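Local coordinates for protein manganese lipoxygenase (Gaeumannomyces graminis, PDB 5FX8) that oxygenates linoleic and alpha-linolenic acids at a catalytic manganese ion, giving 11S- and 13R-hydroperoxy fatty acids, at residues 160-165 with 599-604. Residues are numbered along the deposited sequence; the frame is centred on the assembly and turned at random.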
# COMPACT_ATOMS: atom_id res chain seq x y z
N SER A 160 -19.75 6.44 17.58
CA SER A 160 -20.49 5.22 17.83
C SER A 160 -19.61 4.20 18.53
O SER A 160 -18.48 3.96 18.12
CB SER A 160 -21.00 4.65 16.51
OG SER A 160 -21.24 3.29 16.65
N ASP A 161 -20.15 3.61 19.60
CA ASP A 161 -19.40 2.60 20.33
C ASP A 161 -19.32 1.32 19.53
O ASP A 161 -18.32 0.60 19.60
CB ASP A 161 -20.04 2.33 21.69
CG ASP A 161 -19.73 3.42 22.72
OD1 ASP A 161 -18.61 3.94 22.74
OD2 ASP A 161 -20.61 3.74 23.55
N LEU A 162 -20.37 1.00 18.77
CA LEU A 162 -20.34 -0.20 17.95
C LEU A 162 -19.27 -0.09 16.88
O LEU A 162 -18.61 -1.08 16.55
CB LEU A 162 -21.71 -0.45 17.31
CG LEU A 162 -21.77 -1.64 16.35
CD1 LEU A 162 -21.70 -2.91 17.09
CD2 LEU A 162 -22.99 -1.62 15.51
N LEU A 163 -19.07 1.10 16.33
CA LEU A 163 -17.98 1.28 15.40
C LEU A 163 -16.63 1.14 16.09
O LEU A 163 -15.67 0.68 15.47
CB LEU A 163 -18.10 2.64 14.72
CG LEU A 163 -17.03 3.16 13.76
CD1 LEU A 163 -17.67 4.11 12.81
CD2 LEU A 163 -15.91 3.88 14.49
N PHE A 164 -16.53 1.53 17.35
CA PHE A 164 -15.24 1.44 18.03
C PHE A 164 -14.89 0.01 18.37
O PHE A 164 -13.72 -0.38 18.34
CB PHE A 164 -15.23 2.29 19.30
CG PHE A 164 -14.01 2.09 20.11
CD1 PHE A 164 -12.79 2.62 19.70
CD2 PHE A 164 -14.05 1.33 21.27
CE1 PHE A 164 -11.65 2.42 20.44
CE2 PHE A 164 -12.92 1.13 22.00
CZ PHE A 164 -11.72 1.68 21.60
N SER A 165 -15.88 -0.79 18.73
CA SER A 165 -15.60 -2.19 19.02
C SER A 165 -15.41 -3.00 17.74
O SER A 165 -14.48 -3.81 17.65
CB SER A 165 -16.71 -2.76 19.88
OG SER A 165 -17.93 -2.56 19.21
N GLY A 599 -22.62 -5.42 9.70
CA GLY A 599 -22.86 -5.28 11.12
C GLY A 599 -22.11 -4.15 11.77
O GLY A 599 -21.90 -4.19 12.97
N MET A 600 -21.73 -3.14 11.00
CA MET A 600 -20.83 -2.08 11.41
C MET A 600 -21.33 -0.74 10.91
O MET A 600 -21.89 -0.66 9.82
CB MET A 600 -19.43 -2.26 10.84
CG MET A 600 -18.63 -3.37 11.35
SD MET A 600 -16.97 -3.34 10.65
CE MET A 600 -16.36 -4.62 11.65
N PRO A 601 -21.05 0.32 11.63
CA PRO A 601 -21.48 1.64 11.19
C PRO A 601 -20.56 2.30 10.17
O PRO A 601 -20.63 3.51 9.98
CB PRO A 601 -21.51 2.45 12.49
CG PRO A 601 -21.52 1.44 13.56
CD PRO A 601 -20.73 0.31 13.06
N PHE A 602 -19.69 1.52 9.54
CA PHE A 602 -18.87 2.02 8.44
C PHE A 602 -18.68 0.92 7.41
O PHE A 602 -18.81 -0.27 7.71
CB PHE A 602 -17.51 2.56 8.91
CG PHE A 602 -16.57 1.52 9.46
CD1 PHE A 602 -16.69 1.07 10.78
CD2 PHE A 602 -15.54 1.04 8.69
CE1 PHE A 602 -15.83 0.14 11.29
CE2 PHE A 602 -14.68 0.12 9.20
CZ PHE A 602 -14.82 -0.34 10.51
N VAL A 603 -18.37 1.34 6.20
CA VAL A 603 -18.12 0.44 5.09
C VAL A 603 -16.63 0.15 5.02
O VAL A 603 -15.82 1.07 4.88
CB VAL A 603 -18.61 1.03 3.77
CG1 VAL A 603 -18.25 0.12 2.68
CG2 VAL A 603 -20.08 1.25 3.82
N TRP A 604 -16.27 -1.12 5.09
CA TRP A 604 -14.90 -1.57 5.15
C TRP A 604 -14.60 -2.37 3.89
O TRP A 604 -15.38 -3.25 3.51
CB TRP A 604 -14.68 -2.40 6.41
CG TRP A 604 -13.31 -2.90 6.61
CD1 TRP A 604 -12.23 -2.18 7.01
CD2 TRP A 604 -12.85 -4.24 6.41
NE1 TRP A 604 -11.13 -2.98 7.07
CE2 TRP A 604 -11.48 -4.25 6.70
CE3 TRP A 604 -13.47 -5.42 6.01
CZ2 TRP A 604 -10.71 -5.41 6.61
CZ3 TRP A 604 -12.71 -6.58 5.92
CH2 TRP A 604 -11.35 -6.56 6.22
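Leu163, in the first turn of the helix that starts at Asp161, brings its CA to 5.5 Å from the CA of Pro601, the nearest CA pair between this turn and the irregular segment 599-604. The fit between a loop and the start of a helix can rest on van der Waals contact, and here Pro601 has the largest share of the buried surface. Its CG comes within 3.6 Å of Ser160 OG and 3.8 Å of Leu163 CB, while its CD is 3.9 Å from Leu162 CD2, the branch that also reaches the carbonyl oxygen of Gly599. Ser160 is the N-cap of the helix: with OG anti to its backbone N (chi1 157°), the hydroxyl accepts a nearly straight capping bond from Leu163 N, 3.1 Å to OG, and the proline packs against a polar group that already has a partner. Within the lipoxygenase fold, the contact joins this short helix, which also packs on strand 246-253, to the segment 599-604 of the C-terminal region, away from the manganese site. Leu163 then turns to Phe602: its CG lies 3.7 Å from CD1 of the ring, approaching obliquely, and the two side chains cross at about a right angle. Ser151, Met154 and Ser170 also touch this ring. Pro601 also touches an N-acetylglucosamine, and its carbonyl oxygen accepts a hydrogen bond from Asn157 ND2.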